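Local coordinates for spike protein S1 (Bat coronavirus HKU9, PDB 5GYQ) that probably attaches the virion to the host cell membrane by interacting with a receptor, this chain being the putative receptor-binding domain of the spike, at residues A[104-109]-A[145-150]; A[68-73]-A[111-116]; A[100-105]-A[151-156]. All blocks are in the same frame, centred on the assembly; numbering follows the deposited sequence.

Contact 1: A[104-109]-A[145-150]; sequences AFYLNS and FSYVYG. With NAG (2-acetamido-2-deoxy-beta-D-glucopyranose), chain B.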
loop_
_atom_site.group_PDB
_atom_site.type_symbol
_atom_site.label_atom_id
_atom_site.label_comp_id
_atom_site.label_asym_id
_atom_site.label_seq_id
_atom_site.Cartn_x
_atom_site.Cartn_y
_atom_site.Cartn_z
ATOM N N ALA A 104 6.079 5.536 0.142
ATOM C CA ALA A 104 6.619 5.270 1.463
ATOM C C ALA A 104 6.791 6.576 2.227
ATOM O O ALA A 104 7.360 7.542 1.710
ATOM C CB ALA A 104 7.936 4.532 1.363
ATOM N N PHE A 105 6.291 6.597 3.458
ATOM C CA PHE A 105 6.306 7.804 4.276
ATOM C C PHE A 105 6.790 7.503 5.690
ATOM O O PHE A 105 6.724 6.362 6.150
ATOM C CB PHE A 105 4.914 8.442 4.312
ATOM C CG PHE A 105 3.824 7.509 4.770
ATOM C CD1 PHE A 105 3.437 7.473 6.099
ATOM C CD2 PHE A 105 3.177 6.678 3.869
ATOM C CE1 PHE A 105 2.430 6.621 6.522
ATOM C CE2 PHE A 105 2.173 5.825 4.287
ATOM C CZ PHE A 105 1.800 5.798 5.615
ATOM N N TYR A 106 7.270 8.535 6.377
ATOM C CA TYR A 106 7.868 8.375 7.700
ATOM C C TYR A 106 6.845 8.081 8.793
ATOM O O TYR A 106 5.779 8.691 8.847
ATOM C CB TYR A 106 8.675 9.627 8.069
ATOM C CG TYR A 106 9.944 9.785 7.260
ATOM C CD1 TYR A 106 11.118 9.148 7.642
ATOM C CD2 TYR A 106 9.965 10.561 6.111
ATOM C CE1 TYR A 106 12.281 9.284 6.903
ATOM C CE2 TYR A 106 11.123 10.704 5.366
ATOM C CZ TYR A 106 12.277 10.062 5.765
ATOM O OH TYR A 106 13.428 10.201 5.026
ATOM N N LEU A 107 7.187 7.130 9.658
ATOM C CA LEU A 107 6.385 6.805 10.831
ATOM C C LEU A 107 7.155 7.125 12.103
ATOM O O LEU A 107 6.568 7.240 13.181
ATOM C CB LEU A 107 5.985 5.328 10.831
ATOM C CG LEU A 107 4.828 4.892 9.937
ATOM C CD1 LEU A 107 4.658 3.388 10.006
ATOM C CD2 LEU A 107 3.546 5.595 10.354
ATOM N N ASN A 108 8.473 7.256 11.961
ATOM C CA ASN A 108 9.373 7.502 13.086
ATOM C C ASN A 108 9.186 6.460 14.181
ATOM O O ASN A 108 9.106 6.791 15.363
ATOM C CB ASN A 108 9.157 8.906 13.653
ATOM C CG ASN A 108 9.031 9.957 12.570
ATOM O OD1 ASN A 108 8.112 10.776 12.589
ATOM N ND2 ASN A 108 9.951 9.934 11.611
ATOM N N SER A 109 9.116 5.197 13.775
ATOM C CA SER A 109 8.819 4.121 14.706
ATOM C C SER A 109 9.646 2.872 14.430
ATOM O O SER A 109 9.644 2.348 13.315
ATOM C CB SER A 109 7.328 3.775 14.650
ATOM O OG SER A 109 7.033 2.631 15.433
ATOM N N PHE A 145 13.259 -5.829 16.535
ATOM C CA PHE A 145 12.329 -4.821 16.054
ATOM C C PHE A 145 12.942 -4.176 14.822
ATOM O O PHE A 145 14.157 -4.239 14.624
ATOM C CB PHE A 145 12.032 -3.765 17.125
ATOM C CG PHE A 145 11.231 -4.280 18.296
ATOM C CD1 PHE A 145 10.917 -3.438 19.353
ATOM C CD2 PHE A 145 10.798 -5.597 18.343
ATOM C CE1 PHE A 145 10.186 -3.899 20.433
ATOM C CE2 PHE A 145 10.068 -6.065 19.421
ATOM C CZ PHE A 145 9.761 -5.215 20.467
ATOM N N SER A 146 12.109 -3.568 13.987
ATOM C CA SER A 146 12.623 -2.862 12.824
ATOM C C SER A 146 12.169 -1.417 12.824
ATOM O O SER A 146 11.036 -1.120 13.205
ATOM C CB SER A 146 12.174 -3.538 11.526
ATOM O OG SER A 146 13.206 -4.341 10.982
ATOM N N TYR A 147 13.063 -0.526 12.410
ATOM C CA TYR A 147 12.664 0.827 12.062
ATOM C C TYR A 147 11.823 0.722 10.802
ATOM O O TYR A 147 12.190 0.023 9.858
ATOM C CB TYR A 147 13.871 1.738 11.851
ATOM C CG TYR A 147 13.504 3.092 11.291
ATOM C CD1 TYR A 147 12.933 4.067 12.097
ATOM C CD2 TYR A 147 13.720 3.391 9.955
ATOM C CE1 TYR A 147 12.594 5.305 11.588
ATOM C CE2 TYR A 147 13.386 4.624 9.438
ATOM C CZ TYR A 147 12.824 5.577 10.258
ATOM O OH TYR A 147 12.487 6.810 9.747
ATOM N N VAL A 148 10.697 1.418 10.781
ATOM C CA VAL A 148 9.661 1.105 9.810
ATOM C C VAL A 148 9.055 2.339 9.144
ATOM O O VAL A 148 8.879 3.387 9.770
ATOM C CB VAL A 148 8.553 0.258 10.494
ATOM C CG1 VAL A 148 7.165 0.760 10.154
ATOM C CG2 VAL A 148 8.713 -1.209 10.128
ATOM N N TYR A 149 8.765 2.202 7.855
ATOM C CA TYR A 149 8.052 3.215 7.098
ATOM C C TYR A 149 6.622 2.776 6.833
ATOM O O TYR A 149 6.326 1.581 6.782
ATOM C CB TYR A 149 8.752 3.497 5.768
ATOM C CG TYR A 149 10.185 3.937 5.912
ATOM C CD1 TYR A 149 10.498 5.209 6.371
ATOM C CD2 TYR A 149 11.230 3.082 5.585
ATOM C CE1 TYR A 149 11.807 5.617 6.505
ATOM C CE2 TYR A 149 12.544 3.482 5.715
ATOM C CZ TYR A 149 12.827 4.751 6.176
ATOM O OH TYR A 149 14.133 5.159 6.307
ATOM N N GLY A 150 5.737 3.752 6.668
ATOM C CA GLY A 150 4.404 3.483 6.170
ATOM C C GLY A 150 4.477 3.303 4.667
ATOM O O GLY A 150 5.318 3.909 4.003
HETATM C C1 NAG B . 14.031 -5.714 7.742
HETATM C C2 NAG B . 15.486 -5.679 8.148
HETATM C C3 NAG B . 16.183 -6.945 7.671
HETATM C C4 NAG B . 15.451 -8.180 8.191
HETATM C C5 NAG B . 13.941 -8.092 7.938
HETATM C C6 NAG B . 13.167 -9.155 8.683
HETATM C C7 NAG B . 16.450 -3.441 8.414
HETATM C C8 NAG B . 17.141 -2.296 7.737
HETATM N N2 NAG B . 16.155 -4.493 7.639
HETATM O O3 NAG B . 17.523 -6.918 8.145
HETATM O O4 NAG B . 15.887 -9.348 7.499
HETATM O O5 NAG B . 13.401 -6.826 8.353
HETATM O O6 NAG B . 11.781 -9.105 8.374
HETATM O O7 NAG B . 16.168 -3.420 9.609
HETATM O O HOH W 1 9.796 6.040 9.527
#
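F105 and G150 form an antiparallel hydrogen-bonded pair, F105 N to G150 O at 2.9 Å and G150 N to F105 O at 2.8 Å; the N-to-C directions of the two strand segments make 132°, well short of a straight antiparallel pair, and the strands part beyond it. Farther on, V148 N still reaches S109 O at 2.9 Å. With CG between its backbone N and carbonyl carbon (chi1 55°), the F105 ring has one face over G150, CA 3.7 Å from the ring centroid in a CH-pi contact. Because glycine brings no side chain, the ring can come down onto the backbone. Next to it, L107 CD1 meets V148 CG1 at 3.6 Å, the two side chains alongside each other. Y149 turns its ring edge toward the face of Y106 in an offset edge-to-face pair, planes at 76°, and Y147 OH lies at the Y106 rim, 3.4 Å from CD1; H44 stacks on Y149 and meets Y106 edge-to-face. Where the strands part, a water accepts from L107 N at 2.8 Å and donates to V148 O at 2.8 Å, with a weak bond to Y147 OH. The water thus satisfies two backbone groups that the divergence keeps from pairing directly.

Contact 2: A[68-73]-A[111-116]; sequences VMRINE and APYAVA. With NAG (2-acetamido-2-deoxy-beta-D-glucopyranose), chain B.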
loop_
_atom_site.group_PDB
_atom_site.type_symbol
_atom_site.label_atom_id
_atom_site.label_comp_id
_atom_site.label_asym_id
_atom_site.label_seq_id
_atom_site.Cartn_x
_atom_site.Cartn_y
_atom_site.Cartn_z
ATOM N N VAL A 68 -2.342 -0.669 2.174
ATOM C CA VAL A 68 -1.586 -0.017 3.235
ATOM C C VAL A 68 -0.949 -1.031 4.176
ATOM O O VAL A 68 -1.588 -2.014 4.592
ATOM C CB VAL A 68 -2.481 0.941 4.036
ATOM C CG1 VAL A 68 -1.689 1.620 5.139
ATOM C CG2 VAL A 68 -3.091 1.986 3.107
ATOM N N MET A 69 0.321 -0.788 4.492
ATOM C CA MET A 69 1.060 -1.640 5.420
ATOM C C MET A 69 2.306 -0.922 5.906
ATOM O O MET A 69 2.552 0.217 5.527
ATOM C CB MET A 69 1.444 -2.960 4.750
ATOM C CG MET A 69 2.511 -2.807 3.671
ATOM S SD MET A 69 2.200 -3.849 2.228
ATOM C CE MET A 69 0.904 -2.915 1.417
ATOM N N ARG A 70 3.097 -1.586 6.740
ATOM C CA ARG A 70 4.388 -1.049 7.136
ATOM C C ARG A 70 5.497 -1.873 6.493
ATOM O O ARG A 70 5.280 -3.024 6.113
ATOM C CB ARG A 70 4.531 -1.031 8.661
ATOM C CG ARG A 70 4.417 -2.382 9.343
ATOM C CD ARG A 70 4.472 -2.215 10.854
ATOM N NE ARG A 70 3.444 -1.289 11.323
ATOM C CZ ARG A 70 3.610 -0.417 12.314
ATOM N NH1 ARG A 70 4.771 -0.344 12.951
ATOM N NH2 ARG A 70 2.613 0.388 12.664
ATOM N N ILE A 71 6.682 -1.283 6.370
ATOM C CA ILE A 71 7.762 -1.911 5.612
ATOM C C ILE A 71 9.106 -1.313 6.024
ATOM O O ILE A 71 9.202 -0.107 6.231
ATOM C CB ILE A 71 7.521 -1.735 4.082
ATOM C CG1 ILE A 71 8.516 -2.541 3.250
ATOM C CG2 ILE A 71 7.540 -0.260 3.685
ATOM C CD1 ILE A 71 8.193 -2.527 1.756
ATOM N N ASN A 72 10.145 -2.134 6.170
ATOM C CA ASN A 72 11.431 -1.558 6.550
ATOM C C ASN A 72 12.303 -1.317 5.319
ATOM O O ASN A 72 11.920 -1.682 4.204
ATOM C CB ASN A 72 12.141 -2.418 7.620
ATOM C CG ASN A 72 12.773 -3.706 7.085
ATOM O OD1 ASN A 72 12.749 -4.011 5.893
ATOM N ND2 ASN A 72 13.363 -4.469 8.009
ATOM N N GLU A 73 13.456 -0.685 5.524
ATOM C CA GLU A 73 14.276 -0.179 4.422
ATOM C C GLU A 73 14.723 -1.254 3.427
ATOM O O GLU A 73 14.671 -1.037 2.219
ATOM C CB GLU A 73 15.503 0.547 4.974
ATOM C CG GLU A 73 16.408 1.148 3.898
ATOM C CD GLU A 73 15.841 2.414 3.265
ATOM O OE1 GLU A 73 16.374 2.850 2.223
ATOM O OE2 GLU A 73 14.870 2.981 3.806
ATOM N N ALA A 111 9.612 -0.863 15.757
ATOM C CA ALA A 111 8.625 -1.657 16.482
ATOM C C ALA A 111 8.660 -3.119 16.041
ATOM O O ALA A 111 9.421 -3.465 15.130
ATOM C CB ALA A 111 7.231 -1.061 16.275
ATOM N N PRO A 112 7.864 -3.984 16.702
ATOM C CA PRO A 112 7.653 -5.323 16.152
ATOM C C PRO A 112 7.281 -5.276 14.675
ATOM O O PRO A 112 6.403 -4.514 14.271
ATOM C CB PRO A 112 6.501 -5.864 16.999
ATOM C CG PRO A 112 6.725 -5.241 18.332
ATOM C CD PRO A 112 7.317 -3.871 18.070
ATOM N N TYR A 113 7.973 -6.085 13.885
ATOM C CA TYR A 113 7.816 -6.091 12.442
ATOM C C TYR A 113 7.432 -7.501 12.023
ATOM O O TYR A 113 8.288 -8.382 11.920
ATOM C CB TYR A 113 9.116 -5.628 11.778
ATOM C CG TYR A 113 9.076 -5.440 10.276
ATOM C CD1 TYR A 113 7.988 -4.844 9.650
ATOM C CD2 TYR A 113 10.154 -5.825 9.491
ATOM C CE1 TYR A 113 7.968 -4.662 8.272
ATOM C CE2 TYR A 113 10.144 -5.644 8.123
ATOM C CZ TYR A 113 9.050 -5.066 7.517
ATOM O OH TYR A 113 9.047 -4.891 6.153
ATOM N N ALA A 114 6.138 -7.722 11.815
ATOM C CA ALA A 114 5.623 -9.070 11.587
ATOM C C ALA A 114 5.636 -9.433 10.109
ATOM O O ALA A 114 4.759 -9.023 9.348
ATOM C CB ALA A 114 4.218 -9.201 12.151
ATOM N N VAL A 115 6.636 -10.213 9.715
ATOM C CA VAL A 115 6.827 -10.581 8.320
ATOM C C VAL A 115 6.877 -12.095 8.164
ATOM O O VAL A 115 7.717 -12.752 8.772
ATOM C CB VAL A 115 8.122 -9.967 7.753
ATOM C CG1 VAL A 115 8.323 -10.373 6.300
ATOM C CG2 VAL A 115 8.093 -8.458 7.888
ATOM N N ALA A 116 5.978 -12.645 7.353
ATOM C CA ALA A 116 5.975 -14.082 7.092
ATOM C C ALA A 116 7.206 -14.461 6.283
ATOM O O ALA A 116 7.623 -13.715 5.397
ATOM C CB ALA A 116 4.707 -14.493 6.361
HETATM C C1 NAG B . 14.031 -5.714 7.742
HETATM C C2 NAG B . 15.486 -5.679 8.148
HETATM C C3 NAG B . 16.183 -6.945 7.671
HETATM C C4 NAG B . 15.451 -8.180 8.191
HETATM C C5 NAG B . 13.941 -8.092 7.938
HETATM C C6 NAG B . 13.167 -9.155 8.683
HETATM C C7 NAG B . 16.450 -3.441 8.414
HETATM C C8 NAG B . 17.141 -2.296 7.737
HETATM N N2 NAG B . 16.155 -4.493 7.639
HETATM O O3 NAG B . 17.523 -6.918 8.145
HETATM O O4 NAG B . 15.887 -9.348 7.499
HETATM O O5 NAG B . 13.401 -6.826 8.353
HETATM O O6 NAG B . 11.781 -9.105 8.374
HETATM O O7 NAG B . 16.168 -3.420 9.609
HETATM O O HOH W 2 7.083 -2.229 13.028
#
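Y113 drives its phenol end against the backbone at I71 and N72, where strand 63-71 gives way to helix 73-81. CG stands anti to the backbone N (chi1 -174°), and from there the ring extends to I71 and N72, where Y113 OH accepts from N72 N at 3.0 Å while also bonding to H75 ND1. Packing here is close: Y113 CE2 stands 3.4 Å from N72 CG, and R70 O sits at the ring edge near its plane. V115 CG2, from the same loop, lies 3.4 Å above the centre of one Y113 ring face. N72 carries the glycan, ND2 joined covalently to NAG C1 at 1.4 Å. The sugar's ring oxygen, NAG O5, lies at the edge of the tyrosine ring, near its plane, 3.5 Å from Y113 CE2.

The side toward A111 and P112, both partly exposed, is looser. R70 NH1 comes no nearer than 4.2 Å to A111 CB, and a water joins the segments instead, accepting from R70 NH1 at 3.0 Å and donating to P112 O. The guanidinium has firmer partners beyond the contact, a salt bridge from NH2 to D15 and a bond from NE to P16 O.

N72 is held at three points: its N by Y113, OD1 as N-cap to H75 N, and ND2 to S146 OG. This grip, with T74 OG1 bonding the sugar, is consistent with the first NAG being held in a restricted orientation.

Contact 3: A[100-105]-A[151-156]; sequences GCLHAF and LAVITL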
loop_
_atom_site.group_PDB
_atom_site.type_symbol
_atom_site.label_atom_id
_atom_site.label_comp_id
_atom_site.label_asym_id
_atom_site.label_seq_id
_atom_site.Cartn_x
_atom_site.Cartn_y
_atom_site.Cartn_z
ATOM N N GLY A 100 0.523 2.523 -11.367
ATOM C CA GLY A 100 0.206 3.218 -10.134
ATOM C C GLY A 100 1.429 3.701 -9.384
ATOM O O GLY A 100 2.452 3.976 -9.993
ATOM N N CYS A 101 1.336 3.805 -8.060
ATOM C CA CYS A 101 2.437 4.376 -7.283
ATOM C C CYS A 101 2.719 3.685 -5.952
ATOM O O CYS A 101 1.817 3.190 -5.281
ATOM C CB CYS A 101 2.171 5.861 -7.019
ATOM S SG CYS A 101 2.244 6.887 -8.503
ATOM N N LEU A 102 3.997 3.671 -5.588
ATOM C CA LEU A 102 4.455 3.223 -4.281
ATOM C C LEU A 102 4.838 4.439 -3.456
ATOM O O LEU A 102 5.779 5.163 -3.801
ATOM C CB LEU A 102 5.651 2.280 -4.408
ATOM C CG LEU A 102 5.496 1.063 -5.314
ATOM C CD1 LEU A 102 6.803 0.290 -5.370
ATOM C CD2 LEU A 102 4.367 0.176 -4.822
ATOM N N HIS A 103 4.106 4.667 -2.373
ATOM C CA HIS A 103 4.361 5.825 -1.531
ATOM C C HIS A 103 4.784 5.413 -0.127
ATOM O O HIS A 103 3.963 4.999 0.691
ATOM C CB HIS A 103 3.123 6.718 -1.465
ATOM C CG HIS A 103 3.383 8.068 -0.873
ATOM N ND1 HIS A 103 2.417 9.045 -0.792
ATOM C CD2 HIS A 103 4.508 8.602 -0.339
ATOM C CE1 HIS A 103 2.933 10.125 -0.229
ATOM N NE2 HIS A 103 4.198 9.882 0.055
ATOM N N ALA A 104 6.079 5.536 0.142
ATOM C CA ALA A 104 6.619 5.270 1.463
ATOM C C ALA A 104 6.791 6.576 2.227
ATOM O O ALA A 104 7.360 7.542 1.710
ATOM C CB ALA A 104 7.936 4.532 1.363
ATOM N N PHE A 105 6.291 6.597 3.458
ATOM C CA PHE A 105 6.306 7.804 4.276
ATOM C C PHE A 105 6.790 7.503 5.690
ATOM O O PHE A 105 6.724 6.362 6.150
ATOM C CB PHE A 105 4.914 8.442 4.312
ATOM C CG PHE A 105 3.824 7.509 4.770
ATOM C CD1 PHE A 105 3.437 7.473 6.099
ATOM C CD2 PHE A 105 3.177 6.678 3.869
ATOM C CE1 PHE A 105 2.430 6.621 6.522
ATOM C CE2 PHE A 105 2.173 5.825 4.287
ATOM C CZ PHE A 105 1.800 5.798 5.615
ATOM N N LEU A 151 3.606 2.462 4.127
ATOM C CA LEU A 151 3.570 2.214 2.694
ATOM C C LEU A 151 2.143 2.165 2.182
ATOM O O LEU A 151 1.320 1.362 2.651
ATOM C CB LEU A 151 4.279 0.906 2.339
ATOM C CG LEU A 151 4.233 0.554 0.846
ATOM C CD1 LEU A 151 5.067 1.536 0.039
ATOM C CD2 LEU A 151 4.689 -0.872 0.588
ATOM N N ALA A 152 1.869 3.041 1.221
ATOM C CA ALA A 152 0.619 3.040 0.486
ATOM C C ALA A 152 0.900 2.718 -0.975
ATOM O O ALA A 152 1.604 3.457 -1.662
ATOM C CB ALA A 152 -0.090 4.382 0.617
ATOM N N VAL A 153 0.368 1.592 -1.430
ATOM C CA VAL A 153 0.458 1.189 -2.823
ATOM C C VAL A 153 -0.814 1.617 -3.527
ATOM O O VAL A 153 -1.901 1.113 -3.233
ATOM C CB VAL A 153 0.649 -0.328 -2.976
ATOM C CG1 VAL A 153 0.767 -0.702 -4.448
ATOM C CG2 VAL A 153 1.874 -0.788 -2.203
ATOM N N ILE A 154 -0.676 2.567 -4.442
ATOM C CA ILE A 154 -1.816 3.093 -5.167
ATOM C C ILE A 154 -1.888 2.452 -6.546
ATOM O O ILE A 154 -1.050 2.717 -7.398
ATOM C CB ILE A 154 -1.735 4.627 -5.295
ATOM C CG1 ILE A 154 -1.490 5.254 -3.920
ATOM C CG2 ILE A 154 -3.007 5.179 -5.916
ATOM C CD1 ILE A 154 -1.281 6.752 -3.949
ATOM N N THR A 155 -2.878 1.588 -6.748
ATOM C CA THR A 155 -3.111 0.955 -8.042
ATOM C C THR A 155 -4.153 1.734 -8.829
ATOM O O THR A 155 -5.240 2.006 -8.328
ATOM C CB THR A 155 -3.591 -0.500 -7.894
ATOM O OG1 THR A 155 -2.653 -1.241 -7.107
ATOM C CG2 THR A 155 -3.736 -1.154 -9.261
ATOM N N LEU A 156 -3.818 2.086 -10.062
ATOM C CA LEU A 156 -4.701 2.894 -10.886
ATOM C C LEU A 156 -5.287 2.093 -12.034
ATOM O O LEU A 156 -4.628 1.215 -12.589
ATOM C CB LEU A 156 -3.944 4.101 -11.436
ATOM C CG LEU A 156 -3.262 4.979 -10.388
ATOM C CD1 LEU A 156 -2.338 5.974 -11.062
ATOM C CD2 LEU A 156 -4.303 5.691 -9.539
#
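Four backbone hydrogen bonds join C101 to I154 and H103 to A152 in two reciprocal pairs. C101 N to I154 O and I154 N to C101 O are both 2.7 Å, while A152 N to H103 O, at 2.9 Å, is nearly straight (175° at the hydrogen). The strands run antiparallel at 175°. CA-H...O contacts supplement the bonds: V153 CA to C101 O between the bonded pairs, G100 CA to I154 O (3.1 Å) at one end and L151 CA to H103 O at the other. G100 has a backbone conformation in which a side chain would be jammed against the preceding carbonyl oxygen, and so suited to glycine.

This pairing is the inner part of the five-stranded antiparallel sheet in the core of the betacoronavirus receptor-binding domain, with strand 100-111 between strands 146-157 and 43-49. A disulfide from C101 to C48 crosses to the edge strand 43-49.

The apolar contacts divide between the faces. L102, A104, L151 and V153 share one, where L102 CD2 lies 3.7 Å from both V153 CG1 and V153 CG2, the side chains alongside each other; helix 73-81 covers L102, A104 and L151 through L76, L79 and F80. C101, H103, A152 and I154 occupy the other, where C101 CB and I154 CB are 4.4 Å apart. L156 CD1 rests on G100 CA at 3.9 Å. The buried H103 imidazole turns from L151-L156 and both its nitrogens are bonded, ND1 to V37 O and NE2 to T43 OG1.

Contacts 1 and 3 are successive parts of one ladder between strands 100-111 and 146-157; their centres lie about 15 Å apart and they share A104 and F105. Contact 3 is near the chain's centre, contact 1 toward the glycan-bearing end. Contact 2, centred about 8 Å from contact 1 and 15 Å from contact 3, sets the loop 111-116, just past strand 100-111, against the end of strand 63-71, the neighbour of 146-157: Y149 N to I71 O and L151 N to M69 O probably bond across. Along the chain, 68-73 comes first, then 100-109, 111-116 and 145-156, so the segments of contact 2 alternate with those of the others. One sheet thus connects the disulfide-linked core with the glycosylated end.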